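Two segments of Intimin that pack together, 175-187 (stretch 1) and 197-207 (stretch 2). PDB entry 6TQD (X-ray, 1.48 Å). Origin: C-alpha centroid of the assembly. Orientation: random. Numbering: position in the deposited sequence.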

ATOM      1  N   THR A 175     -18.047  16.644   2.273  1.00 12.72           N
ATOM      2  CA  THR A 175     -18.207  17.366   3.530  1.00 13.36           C
ATOM      3  C   THR A 175     -19.358  16.776   4.343  1.00 13.77           C
ATOM      4  O   THR A 175     -20.261  16.133   3.805  1.00 15.93           O
ATOM      5  N   LEU A 176     -19.279  16.980   5.654  1.00 14.20           N
ATOM      6  CA  LEU A 176     -20.230  16.459   6.627  1.00 14.66           C
ATOM      7  C   LEU A 176     -20.642  17.589   7.561  1.00 16.34           C
ATOM      8  O   LEU A 176     -19.788  18.334   8.038  1.00 15.65           O
ATOM      9  N   LYS A 177     -21.943  17.704   7.820  1.00 16.18           N
ATOM     10  CA  LYS A 177     -22.489  18.696   8.748  1.00 17.12           C
ATOM     11  C   LYS A 177     -23.552  18.016   9.599  1.00 18.84           C
ATOM     12  O   LYS A 177     -24.121  16.994   9.207  1.00 17.58           O
ATOM     13  N   SER A 178     -23.838  18.590  10.765  1.00 20.29           N
ATOM     14  CA  SER A 178     -24.868  18.009  11.621  1.00 21.31           C
ATOM     15  C   SER A 178     -25.471  19.067  12.530  1.00 21.84           C
ATOM     16  O   SER A 178     -24.770  19.975  12.983  1.00 21.58           O
ATOM     17  N   ASP A 179     -26.775  18.926  12.786  1.00 21.72           N
ATOM     18  CA  ASP A 179     -27.523  19.732  13.742  1.00 27.58           C
ATOM     19  C   ASP A 179     -27.658  19.071  15.111  1.00 26.54           C
ATOM     20  O   ASP A 179     -28.331  19.623  15.986  1.00 27.68           O
ATOM     21  N   LYS A 180     -27.061  17.904  15.317  1.00 25.32           N
ATOM     22  CA  LYS A 180     -27.248  17.139  16.541  1.00 27.86           C
ATOM     23  C   LYS A 180     -25.887  16.844  17.154  1.00 27.35           C
ATOM     24  O   LYS A 180     -24.956  16.445  16.428  1.00 28.31           O
ATOM     25  N   PRO A 181     -25.717  17.022  18.463  1.00 24.01           N
ATOM     26  CA  PRO A 181     -24.458  16.604  19.094  1.00 22.33           C
ATOM     27  C   PRO A 181     -24.342  15.089  19.114  1.00 23.00           C
ATOM     28  O   PRO A 181     -25.331  14.379  19.297  1.00 26.53           O
ATOM     29  N   GLY A 182     -23.125  14.605  18.940  1.00 26.02           N
ATOM     30  CA  GLY A 182     -22.869  13.177  18.970  1.00 25.20           C
ATOM     31  C   GLY A 182     -21.741  12.805  18.029  1.00 25.10           C
ATOM     32  O   GLY A 182     -21.193  13.634  17.302  1.00 22.27           O
ATOM     33  N   GLN A 183     -21.413  11.515  18.050  1.00 22.38           N
ATOM     34  CA  GLN A 183     -20.350  10.974  17.217  1.00 20.61           C
ATOM     35  C   GLN A 183     -20.904  10.508  15.876  1.00 19.88           C
ATOM     36  O   GLN A 183     -22.032  10.027  15.781  1.00 20.11           O
ATOM     37  N   VAL A 184     -20.087  10.651  14.829  1.00 19.83           N
ATOM     38  CA  VAL A 184     -20.467  10.246  13.481  1.00 18.27           C
ATOM     39  C   VAL A 184     -19.297   9.499  12.857  1.00 17.49           C
ATOM     40  O   VAL A 184     -18.149   9.942  12.959  1.00 17.49           O
ATOM     41  N   VAL A 185     -19.584   8.369  12.210  1.00 17.08           N
ATOM     42  CA  VAL A 185     -18.602   7.612  11.444  1.00 16.30           C
ATOM     43  C   VAL A 185     -19.032   7.633   9.987  1.00 15.58           C
ATOM     44  O   VAL A 185     -20.169   7.274   9.667  1.00 15.67           O
ATOM     45  N   VAL A 186     -18.123   8.058   9.110  1.00 14.87           N
ATOM     46  CA  VAL A 186     -18.344   8.076   7.673  1.00 14.13           C
ATOM     47  C   VAL A 186     -17.405   7.060   7.042  1.00 13.45           C
ATOM     48  O   VAL A 186     -16.301   6.829   7.542  1.00 13.93           O
ATOM     49  N   SER A 187     -17.852   6.444   5.940  1.00 12.92           N
ATOM     50  CA  SER A 187     -17.054   5.451   5.232  1.00 12.27           C
ATOM     51  C   SER A 187     -16.900   5.832   3.767  1.00 11.48           C
ATOM     52  O   SER A 187     -17.694   6.594   3.203  1.00 11.45           O
ATOM     53  N   LEU A 197     -14.183   1.411   3.893  1.00 10.65           N
ATOM     54  CA  LEU A 197     -13.222   1.813   4.908  1.00 10.97           C
ATOM     55  C   LEU A 197     -13.837   2.927   5.756  1.00 11.61           C
ATOM     56  O   LEU A 197     -14.190   3.983   5.227  1.00 11.47           O
ATOM     57  N   ASN A 198     -13.940   2.695   7.068  1.00 12.32           N
ATOM     58  CA  ASN A 198     -14.479   3.701   7.980  1.00 13.00           C
ATOM     59  C   ASN A 198     -13.406   4.703   8.386  1.00 13.02           C
ATOM     60  O   ASN A 198     -12.291   4.318   8.753  1.00 16.18           O
ATOM     61  N   ALA A 199     -13.751   5.982   8.352  1.00 13.17           N
ATOM     62  CA  ALA A 199     -12.919   6.995   8.975  1.00 13.76           C
ATOM     63  C   ALA A 199     -13.057   6.918  10.499  1.00 14.92           C
ATOM     64  O   ALA A 199     -13.996   6.329  11.035  1.00 15.98           O
ATOM     65  N   ASN A 200     -12.114   7.549  11.196  1.00 16.79           N
ATOM     66  CA  ASN A 200     -12.239   7.669  12.639  1.00 20.96           C
ATOM     67  C   ASN A 200     -13.469   8.509  12.975  1.00 19.25           C
ATOM     68  O   ASN A 200     -13.870   9.394  12.219  1.00 18.69           O
ATOM     69  N   ALA A 201     -14.079   8.212  14.116  1.00 18.64           N
ATOM     70  CA  ALA A 201     -15.251   8.957  14.534  1.00 19.24           C
ATOM     71  C   ALA A 201     -14.878  10.414  14.737  1.00 21.00           C
ATOM     72  O   ALA A 201     -13.767  10.729  15.170  1.00 22.57           O
ATOM     73  N   VAL A 202     -15.813  11.302  14.400  1.00 17.64           N
ATOM     74  CA  VAL A 202     -15.741  12.713  14.740  1.00 18.00           C
ATOM     75  C   VAL A 202     -16.917  12.995  15.661  1.00 18.91           C
ATOM     76  O   VAL A 202     -17.857  12.212  15.759  1.00 19.13           O
ATOM     77  N   ILE A 203     -16.854  14.127  16.347  1.00 19.45           N
ATOM     78  CA  ILE A 203     -17.881  14.493  17.315  1.00 22.08           C
ATOM     79  C   ILE A 203     -18.378  15.895  17.000  1.00 22.77           C
ATOM     80  O   ILE A 203     -17.576  16.821  16.832  1.00 22.05           O
ATOM     81  N   PHE A 204     -19.697  16.061  16.959  1.00 20.92           N
ATOM     82  CA  PHE A 204     -20.309  17.383  16.849  1.00 21.24           C
ATOM     83  C   PHE A 204     -20.716  17.829  18.248  1.00 22.31           C
ATOM     84  O   PHE A 204     -21.312  17.053  19.005  1.00 23.31           O
ATOM     85  N   VAL A 205     -20.383  19.079  18.589  1.00 22.64           N
ATOM     86  CA  VAL A 205     -20.461  19.579  19.957  1.00 24.34           C
ATOM     87  C   VAL A 205     -21.400  20.778  20.028  1.00 24.83           C
ATOM     88  O   VAL A 205     -21.381  21.651  19.154  1.00 26.06           O
ATOM     89  N   ASP A 206     -22.207  20.823  21.078  1.00 27.10           N
ATOM     90  CA  ASP A 206     -23.036  21.993  21.328  1.00 33.60           C
ATOM     91  C   ASP A 206     -22.226  23.050  22.072  1.00 35.00           C
ATOM     92  O   ASP A 206     -21.360  22.738  22.898  1.00 33.60           O
ATOM     93  N   GLN A 207     -22.513  24.310  21.770  1.00 38.52           N
ATOM     94  CA  GLN A 207     -21.798  25.423  22.383  1.00 41.71           C
ATOM     95  C   GLN A 207     -22.434  26.752  21.996  1.00 43.52           C
ATOM     96  O   GLN A 207     -23.261  26.812  21.088  1.00 44.40           O
ATOM     97  OXT GLN A 207     -22.136  27.791  22.581  1.00 44.58           O
TER

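How does the contact begin at the start of stretch 2? Leu-197 turns its side chain away from stretch 1 and contributes its backbone: its O lies 3.2 Å from Ser-187 CA, a CA-H...O contact. Asn-198 (chi1 m) shares a sheet face with Ser-187 (chi1 p), which it faces in an antiparallel pair, and its OD1 comes 3.3 Å from Ser-187 CB. Asn-198 CB also meets Val-185 CG1 at 3.9 Å.

What happens where the register shifts by one residue? Ala-199 N still donates to Val-186 O at 2.8 Å, but the regular pairing then lapses and a water takes over. The water donates to Val-184 O (2.9 Å) and to Asn-200 O (2.7 Å), and accepts from Val-186 N at 3.3 Å, so it links the two stretches beside the direct Val-202 N to Val-184 O bond. Asn-200 points its side chain away. Ala-201 CB packs against Val-185 CG2 (chi1 t) at 4.0 Å.

Which side chains alternate across the second ladder? Val-202 (m) lies on the same face as Val-184 (t) and Phe-204; Val-202 CG2 sits 4.2 Å from both Val-184 CB and Leu-176 CD2. Its backbone exchanges two hydrogen bonds with Val-184. Ile-203 (chi1 and chi2 t) lies on the other face with Gln-183 (chi1 m), their closest side-chain atoms, Ile-203 CB and Gln-183 CG, being 4.5 Å apart.

Why does Phe-204 dominate the contact? Its ring (chi1 m, chi2 -87°) reaches into the buried side, where Ser-178 CB covers one face, 3.6 Å from the ring centroid in a CH-pi contact. At the ring edge, Leu-176 CD2 (chi1 t, chi2 p) approaches CE2 of Phe-204, and Val-184 CG2 approaches its CD2, both at 3.7 Å. Val-205 then points away, while Asp-206 (m) brings OD2 to 3.2 Å from Pro-181 CG.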

ATOM      1  CB  THR A 175     -18.435  18.873   3.338  1.00 18.98           C
ATOM      2  OG1 THR A 175     -19.771  19.114   2.882  1.00 21.06           O
ATOM      3  CG2 THR A 175     -17.432  19.455   2.339  1.00 18.38           C
ATOM      4  CB  LEU A 176     -19.563  15.346   7.441  1.00 14.91           C
ATOM      5  CG  LEU A 176     -20.467  14.618   8.425  1.00 15.46           C
ATOM      6  CD1 LEU A 176     -21.368  13.642   7.677  1.00 14.44           C
ATOM      7  CD2 LEU A 176     -19.646  13.912   9.494  1.00 15.67           C
ATOM      8  CB  LYS A 177     -23.133  19.879   8.009  1.00 17.61           C
ATOM      9  CG  LYS A 177     -22.192  20.624   7.072  1.00 20.83           C
ATOM     10  CD  LYS A 177     -22.940  21.631   6.211  1.00 24.28           C
ATOM     11  CE  LYS A 177     -22.000  22.322   5.236  1.00 30.80           C
ATOM     12  NZ  LYS A 177     -22.712  23.306   4.373  1.00 36.32           N
ATOM     13  CB  SER A 178     -24.315  16.873  12.489  1.00 21.20           C
ATOM     14  OG  SER A 178     -25.343  16.297  13.273  1.00 22.46           O
ATOM     15  CB  ASP A 179     -28.940  19.983  13.205  1.00 36.44           C
ATOM     16  CG  ASP A 179     -28.966  20.953  12.047  1.00 47.13           C
ATOM     17  OD1 ASP A 179     -28.633  22.141  12.253  1.00 52.19           O
ATOM     18  OD2 ASP A 179     -29.322  20.528  10.926  1.00 50.37           O
ATOM     19  CB  LYS A 180     -27.969  15.821  16.207  1.00 35.84           C
ATOM     20  CG  LYS A 180     -28.143  14.886  17.394  1.00 45.26           C
ATOM     21  CD  LYS A 180     -28.918  13.633  17.001  1.00 52.96           C
ATOM     22  CE  LYS A 180     -29.009  12.644  18.153  1.00 57.68           C
ATOM     23  NZ  LYS A 180     -29.729  11.399  17.758  1.00 60.48           N
ATOM     24  CB  PRO A 181     -24.572  17.165  20.517  1.00 23.50           C
ATOM     25  CG  PRO A 181     -26.030  17.232  20.763  1.00 25.52           C
ATOM     26  CD  PRO A 181     -26.646  17.616  19.445  1.00 25.66           C
ATOM     27  CB  GLN A 183     -19.692   9.788  17.925  1.00 26.28           C
ATOM     28  CG  GLN A 183     -18.796  10.172  19.095  1.00 33.91           C
ATOM     29  CD  GLN A 183     -18.027   8.985  19.651  1.00 43.01           C
ATOM     30  OE1 GLN A 183     -18.063   7.888  19.091  1.00 46.40           O
ATOM     31  NE2 GLN A 183     -17.332   9.196  20.762  1.00 46.97           N
ATOM     32  CB  VAL A 184     -20.831  11.466  12.610  1.00 17.99           C
ATOM     33  CG1 VAL A 184     -21.344  11.020  11.250  1.00 17.36           C
ATOM     34  CG2 VAL A 184     -21.855  12.358  13.307  1.00 18.81           C
ATOM     35  CB  VAL A 185     -18.470   6.165  11.950  1.00 16.45           C
ATOM     36  CG1 VAL A 185     -17.536   5.368  11.041  1.00 15.61           C
ATOM     37  CG2 VAL A 185     -17.956   6.127  13.377  1.00 17.40           C
ATOM     38  CB  VAL A 186     -18.072   9.475   7.085  1.00 13.88           C
ATOM     39  CG1 VAL A 186     -18.390   9.497   5.614  1.00 13.17           C
ATOM     40  CG2 VAL A 186     -18.883  10.534   7.834  1.00 14.62           C
ATOM     41  CB  SER A 187     -17.709   4.068   5.310  1.00 12.38           C
ATOM     42  OG  SER A 187     -18.875   4.030   4.509  1.00 13.11           O
ATOM     43  CB  LEU A 197     -11.936   2.333   4.254  1.00 10.91           C
ATOM     44  CG  LEU A 197     -10.869   2.843   5.233  1.00 14.95           C
ATOM     45  CD1 LEU A 197     -10.373   1.692   6.118  1.00 18.22           C
ATOM     46  CD2 LEU A 197      -9.697   3.493   4.499  1.00 12.88           C
ATOM     47  CB  ASN A 198     -14.998   3.044   9.260  1.00 13.81           C
ATOM     48  CG  ASN A 198     -16.264   2.246   9.046  1.00 16.66           C
ATOM     49  OD1 ASN A 198     -16.825   2.228   7.957  1.00 15.04           O
ATOM     50  ND2 ASN A 198     -16.718   1.577  10.095  1.00 20.00           N
ATOM     51  CB  ALA A 199     -13.372   8.388   8.544  1.00 15.00           C
ATOM     52  CB  ASN A 200     -10.998   8.335  13.230  1.00 26.65           C
ATOM     53  CG  ASN A 200      -9.794   7.416  13.254  1.00 31.86           C
ATOM     54  OD1 ASN A 200      -9.921   6.194  13.148  1.00 31.75           O
ATOM     55  ND2 ASN A 200      -8.612   8.002  13.403  1.00 38.66           N
ATOM     56  CB  ALA A 201     -15.790   8.394  15.849  1.00 19.91           C
ATOM     57  CB  VAL A 202     -15.780  13.622  13.502  1.00 17.40           C
ATOM     58  CG1 VAL A 202     -14.606  13.319  12.583  1.00 17.57           C
ATOM     59  CG2 VAL A 202     -17.097  13.458  12.753  1.00 17.29           C
ATOM     60  CB  ILE A 203     -17.362  14.392  18.765  1.00 26.23           C
ATOM     61  CG1 ILE A 203     -18.507  14.628  19.749  1.00 32.44           C
ATOM     62  CG2 ILE A 203     -16.230  15.386  19.002  1.00 26.37           C
ATOM     63  CD1 ILE A 203     -18.205  14.140  21.156  1.00 38.08           C
ATOM     64  CB  PHE A 204     -21.517  17.337  15.913  1.00 21.30           C
ATOM     65  CG  PHE A 204     -21.152  17.196  14.454  1.00 19.99           C
ATOM     66  CD1 PHE A 204     -20.890  18.312  13.677  1.00 19.64           C
ATOM     67  CD2 PHE A 204     -21.050  15.945  13.865  1.00 19.41           C
ATOM     68  CE1 PHE A 204     -20.557  18.193  12.346  1.00 18.74           C
ATOM     69  CE2 PHE A 204     -20.711  15.820  12.531  1.00 18.50           C
ATOM     70  CZ  PHE A 204     -20.461  16.940  11.769  1.00 18.17           C
ATOM     71  CB  VAL A 205     -19.057  19.964  20.476  1.00 27.70           C
ATOM     72  CG1 VAL A 205     -19.105  20.315  21.958  1.00 31.92           C
ATOM     73  CG2 VAL A 205     -18.059  18.835  20.226  1.00 30.18           C
ATOM     74  CB  ASP A 206     -24.251  21.636  22.184  1.00 41.57           C
ATOM     75  CG  ASP A 206     -25.354  20.971  21.389  1.00 47.95           C
ATOM     76  OD1 ASP A 206     -25.447  21.218  20.167  1.00 49.20           O
ATOM     77  OD2 ASP A 206     -26.138  20.209  21.994  1.00 51.19           O
ATOM     78  CB  GLN A 207     -20.329  25.401  21.960  1.00 43.06           C
ATOM     79  CG  GLN A 207     -20.112  25.421  20.456  1.00 46.16           C
ATOM     80  CD  GLN A 207     -18.662  25.198  20.078  1.00 49.61           C
ATOM     81  OE1 GLN A 207     -18.213  24.060  19.939  1.00 52.04           O
ATOM     82  NE2 GLN A 207     -17.917  26.287  19.914  1.00 51.56           N
TER
HETATM   83  O   HOH W   1     -16.171  10.012  10.899  1.00 12.46           O